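Local coordinates for protein alcohol dehydrogenase, zinc-containing (Streptococcus pneumoniae serotype 2, PDB 5YLN) that probably catalyses the zinc-dependent, NAD+-linked interconversion of alcohols with aldehydes or ketones, as in other zinc-containing alcohol dehydrogenases, at residues Ser78-Gly83 with Asn135-Thr140; Ile33-Lys38 with Ile67-Glu72. All blocks are in the same frame, centred on the assembly; numbering follows the deposited sequence.

Contact 1: Ser78-Gly83 with Asn135-Thr140; sequences SNFKKG and NTLYHT
In the GroES-like domain of this zinc-containing dehydrogenase, the loop that joins strands 66-72 and 85-88 closes over the short strand 137-139, and an offset aromatic stack holds the two together. The rings of F80 and H139 reach toward each other tip to tip, with centroids 4.2 Å apart and planes inclined by 22°. CE2 of F80 lies over the middle of the imidazole, so the overlap is partial and displaced. The F80 ring also receives L137: its CB sits over one face, 3.8 Å from the ring centroid, in a CH-pi contact displaced toward the rim. The backbone adds a close approach, CZ of F80 being 3.1 Å from O of L137. F80 is buried and its ring also touches V86 of strand 85-88, whereas H139 lies at the exposed end of the stack. On the loop side, the carboxylate of D134 accepts the backbone N-H groups of S78 and N79, which probably helps hold the N79 carbonyl at the edge of the imidazole. With the stack restraining the ring's rotation, NE2 of H139 donates to O of N79 at 2.9 Å, nearly along the C=O axis and close to the imidazole plane, with an N-H...O angle of 149°.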
# COMPACT_ATOMS: atom_id res chain seq x y z
N SER A 78 36.78 -6.98 -7.08
CA SER A 78 37.76 -6.96 -6.00
C SER A 78 37.50 -7.97 -4.91
O SER A 78 38.46 -8.42 -4.27
CB SER A 78 37.84 -5.55 -5.39
OG SER A 78 36.60 -5.15 -4.84
N ASN A 79 36.25 -8.34 -4.68
CA ASN A 79 35.91 -9.19 -3.54
C ASN A 79 35.65 -10.64 -3.94
O ASN A 79 35.25 -11.44 -3.09
CB ASN A 79 34.70 -8.61 -2.81
CG ASN A 79 34.98 -7.22 -2.21
OD1 ASN A 79 36.10 -6.93 -1.76
ND2 ASN A 79 33.98 -6.35 -2.23
N PHE A 80 35.86 -11.00 -5.21
CA PHE A 80 35.73 -12.39 -5.64
C PHE A 80 36.89 -12.73 -6.56
O PHE A 80 37.44 -11.85 -7.23
CB PHE A 80 34.39 -12.64 -6.35
CG PHE A 80 33.17 -12.42 -5.47
CD1 PHE A 80 32.55 -11.18 -5.39
CD2 PHE A 80 32.64 -13.47 -4.72
CE1 PHE A 80 31.44 -10.97 -4.57
CE2 PHE A 80 31.53 -13.28 -3.90
CZ PHE A 80 30.93 -12.01 -3.82
N LYS A 81 37.28 -14.00 -6.56
CA LYS A 81 38.36 -14.48 -7.42
C LYS A 81 38.02 -15.87 -7.91
O LYS A 81 37.05 -16.49 -7.47
CB LYS A 81 39.71 -14.52 -6.69
CG LYS A 81 39.76 -15.57 -5.56
CD LYS A 81 40.99 -15.39 -4.65
CE LYS A 81 41.08 -16.45 -3.55
NZ LYS A 81 39.95 -16.35 -2.58
N LYS A 82 38.88 -16.39 -8.80
CA LYS A 82 38.71 -17.72 -9.36
C LYS A 82 38.74 -18.78 -8.26
O LYS A 82 39.70 -18.87 -7.49
CB LYS A 82 39.80 -18.00 -10.39
CG LYS A 82 39.67 -19.39 -11.03
CD LYS A 82 40.67 -19.63 -12.16
CE LYS A 82 40.46 -21.01 -12.81
NZ LYS A 82 39.23 -21.08 -13.66
N GLY A 83 37.71 -19.62 -8.23
CA GLY A 83 37.63 -20.70 -7.28
C GLY A 83 36.64 -20.45 -6.16
O GLY A 83 36.24 -21.40 -5.48
N ASN A 135 28.48 -6.98 -6.54
CA ASN A 135 27.19 -6.72 -5.92
C ASN A 135 26.13 -7.76 -6.25
O ASN A 135 25.01 -7.66 -5.74
CB ASN A 135 26.68 -5.32 -6.30
CG ASN A 135 27.67 -4.24 -5.97
OD1 ASN A 135 27.84 -3.89 -4.80
ND2 ASN A 135 28.33 -3.71 -6.97
N THR A 136 26.45 -8.76 -7.06
CA THR A 136 25.49 -9.78 -7.45
C THR A 136 25.81 -11.14 -6.87
O THR A 136 24.90 -11.97 -6.73
CB THR A 136 25.42 -9.84 -8.99
OG1 THR A 136 25.10 -8.53 -9.48
CG2 THR A 136 24.35 -10.85 -9.51
N LEU A 137 27.05 -11.38 -6.47
CA LEU A 137 27.49 -12.66 -5.91
C LEU A 137 27.60 -12.58 -4.39
O LEU A 137 27.87 -11.51 -3.84
CB LEU A 137 28.85 -13.06 -6.50
CG LEU A 137 28.94 -13.21 -8.02
CD1 LEU A 137 30.36 -13.63 -8.42
CD2 LEU A 137 27.93 -14.23 -8.48
N TYR A 138 27.39 -13.71 -3.74
CA TYR A 138 27.58 -13.84 -2.29
C TYR A 138 28.43 -15.06 -1.99
O TYR A 138 28.17 -16.15 -2.53
CB TYR A 138 26.24 -13.94 -1.56
CG TYR A 138 25.45 -12.66 -1.63
CD1 TYR A 138 25.64 -11.65 -0.69
CD2 TYR A 138 24.55 -12.44 -2.66
CE1 TYR A 138 24.93 -10.48 -0.75
CE2 TYR A 138 23.83 -11.27 -2.74
CZ TYR A 138 24.03 -10.29 -1.78
OH TYR A 138 23.32 -9.12 -1.84
N HIS A 139 29.41 -14.89 -1.11
CA HIS A 139 30.21 -16.02 -0.67
C HIS A 139 29.33 -17.00 0.10
O HIS A 139 28.52 -16.60 0.92
CB HIS A 139 31.37 -15.53 0.20
CG HIS A 139 32.44 -14.82 -0.56
ND1 HIS A 139 33.32 -15.48 -1.40
CD2 HIS A 139 32.77 -13.51 -0.62
CE1 HIS A 139 34.15 -14.61 -1.93
NE2 HIS A 139 33.84 -13.41 -1.48
N THR A 140 29.49 -18.31 -0.19
CA THR A 140 28.50 -19.13 0.50
C THR A 140 29.06 -19.67 1.82
O THR A 140 30.22 -20.10 1.88
CB THR A 140 28.05 -20.30 -0.36
OG1 THR A 140 29.20 -21.05 -0.79
CG2 THR A 140 27.28 -19.79 -1.58

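Contact 2: Ile33-Lys38 with Ile67-Glu72; sequences IVRIVK and IGIVEE
R35 and E71 meet in a salt bridge on one face of an antiparallel strand pair: NE of R35 donates to OE2 of E71 over 3.0 Å, at an N-H...O angle of 157°. The carboxylate oxygen uses its anti lone pair and lies near the guanidinium plane, although the two flat groups are turned 73° apart. R35 leaves the backbone with CG anti to N and bends at chi3, while E71 bends at chi2 (-90°), bringing the two ends together. I69 runs alongside R35 with its CB over one guanidinium face, and its CD1 is 3.5 Å from NH2 of R35. Further along, CG2 of V37 packs against CG1 of I69 at 3.9 Å.

Behind these side chains, R35 and I69 form a hydrogen-bonded pair, N of R35 to O of I69 being 2.8 Å. A classic beta bulge interrupts the register at each end. E71 and E72 both face I33, whose O accepts from N of E71 at 2.9 Å and, weakly, from N of E72; V37 and K38 both face I67, whose O accepts from both of their N atoms. At G68, CA comes within 3.1 Å of O of R35, a closeness that the missing side chain permits.

Strand 33-39 is backbone hydrogen-bonded to strand 127-129 (V34 with L128, I36 with E126) and also pairs with 347-350, while strand 66-72 pairs antiparallel on its other side with strand 85-88 (G68 with V86). Helix 146-151 covers I67, and its E147 and D146 form salt bridges with NZ of K38.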
# COMPACT_ATOMS: atom_id res chain seq x y z
N ILE A 33 32.69 -14.41 -14.82
CA ILE A 33 32.15 -15.63 -15.42
C ILE A 33 32.09 -16.70 -14.34
O ILE A 33 33.09 -16.99 -13.68
CB ILE A 33 33.00 -16.14 -16.61
CG1 ILE A 33 33.08 -15.11 -17.75
CG2 ILE A 33 32.48 -17.50 -17.10
CD1 ILE A 33 31.74 -14.54 -18.21
N VAL A 34 30.91 -17.29 -14.17
CA VAL A 34 30.65 -18.28 -13.14
C VAL A 34 30.31 -19.61 -13.80
O VAL A 34 29.55 -19.66 -14.78
CB VAL A 34 29.51 -17.82 -12.20
CG1 VAL A 34 29.19 -18.87 -11.16
CG2 VAL A 34 29.89 -16.51 -11.52
N ARG A 35 30.89 -20.69 -13.28
CA ARG A 35 30.51 -22.04 -13.68
C ARG A 35 29.35 -22.51 -12.81
O ARG A 35 29.50 -22.62 -11.59
CB ARG A 35 31.69 -23.00 -13.55
CG ARG A 35 31.26 -24.46 -13.68
CD ARG A 35 32.44 -25.42 -13.94
NE ARG A 35 33.49 -25.31 -12.93
CZ ARG A 35 33.44 -25.88 -11.72
NH1 ARG A 35 32.36 -26.57 -11.36
NH2 ARG A 35 34.46 -25.74 -10.88
N ILE A 36 28.20 -22.77 -13.43
CA ILE A 36 27.03 -23.19 -12.66
C ILE A 36 27.27 -24.57 -12.08
O ILE A 36 27.68 -25.50 -12.80
CB ILE A 36 25.75 -23.16 -13.52
CG1 ILE A 36 25.44 -21.76 -14.05
CG2 ILE A 36 24.57 -23.67 -12.72
CD1 ILE A 36 25.24 -20.72 -12.98
N VAL A 37 27.04 -24.72 -10.78
CA VAL A 37 27.07 -26.01 -10.10
C VAL A 37 25.67 -26.60 -9.99
O VAL A 37 25.45 -27.76 -10.33
CB VAL A 37 27.73 -25.88 -8.71
CG1 VAL A 37 27.54 -27.14 -7.89
CG2 VAL A 37 29.22 -25.55 -8.86
N LYS A 38 24.69 -25.81 -9.52
CA LYS A 38 23.32 -26.26 -9.35
C LYS A 38 22.36 -25.12 -9.64
O LYS A 38 22.66 -23.96 -9.38
CB LYS A 38 23.07 -26.80 -7.94
CG LYS A 38 23.51 -28.23 -7.73
CD LYS A 38 23.51 -28.59 -6.25
CE LYS A 38 24.19 -29.94 -6.05
NZ LYS A 38 24.00 -30.48 -4.69
N ILE A 67 23.72 -21.55 -7.80
CA ILE A 67 25.03 -21.44 -7.17
C ILE A 67 26.07 -21.95 -8.16
O ILE A 67 25.78 -22.76 -9.05
CB ILE A 67 25.14 -22.23 -5.85
CG1 ILE A 67 24.81 -23.71 -6.09
CG2 ILE A 67 24.26 -21.65 -4.76
CD1 ILE A 67 25.25 -24.66 -4.98
N GLY A 68 27.30 -21.49 -7.97
CA GLY A 68 28.38 -21.94 -8.81
C GLY A 68 29.74 -21.58 -8.27
O GLY A 68 29.90 -21.25 -7.09
N ILE A 69 30.73 -21.65 -9.16
CA ILE A 69 32.14 -21.43 -8.83
C ILE A 69 32.71 -20.41 -9.80
O ILE A 69 32.58 -20.59 -11.02
CB ILE A 69 32.93 -22.76 -8.87
CG1 ILE A 69 32.47 -23.65 -7.71
CG2 ILE A 69 34.44 -22.51 -8.86
CD1 ILE A 69 33.06 -25.03 -7.73
N VAL A 70 33.30 -19.34 -9.27
CA VAL A 70 33.90 -18.30 -10.10
C VAL A 70 35.00 -18.91 -10.95
O VAL A 70 35.89 -19.61 -10.44
CB VAL A 70 34.42 -17.14 -9.24
CG1 VAL A 70 35.14 -16.14 -10.09
CG2 VAL A 70 33.28 -16.47 -8.47
N GLU A 71 34.94 -18.66 -12.27
CA GLU A 71 35.96 -19.09 -13.21
C GLU A 71 36.90 -17.96 -13.61
O GLU A 71 38.09 -18.20 -13.85
CB GLU A 71 35.31 -19.65 -14.49
CG GLU A 71 34.63 -20.99 -14.32
CD GLU A 71 35.58 -22.17 -14.59
OE1 GLU A 71 36.50 -22.01 -15.42
OE2 GLU A 71 35.40 -23.24 -13.96
N GLU A 72 36.39 -16.73 -13.67
CA GLU A 72 37.14 -15.58 -14.15
C GLU A 72 36.43 -14.33 -13.67
O GLU A 72 35.20 -14.32 -13.52
CB GLU A 72 37.25 -15.60 -15.69
CG GLU A 72 38.04 -14.42 -16.28
CD GLU A 72 38.17 -14.49 -17.79
OE1 GLU A 72 37.41 -15.25 -18.41
OE2 GLU A 72 39.04 -13.78 -18.36

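How the contacts relate
Following the chain from the N terminus, 33-38 is the first of the four segments, after strands 4-12 and 15-22, and contact 2 closes when 67-72 returns antiparallel beside it, after an excursion that includes helix 43-50 and H64, a zinc ligand. The chain then enters the 78-83 loop, which opens contact 1; this closes only at 135-140, beyond the zinc-binding cysteines C94, C97, C100 and C108. The two contacts therefore follow in series without crossing, their centres about 10 Å apart. They also touch: N of G83 probably hydrogen-bonds O of V70 (2.9 Å), and NZ of K82 forms a salt bridge with OE1 of E71. Strand 85-88, between 66-72 and 137-139, joins both to one sheet.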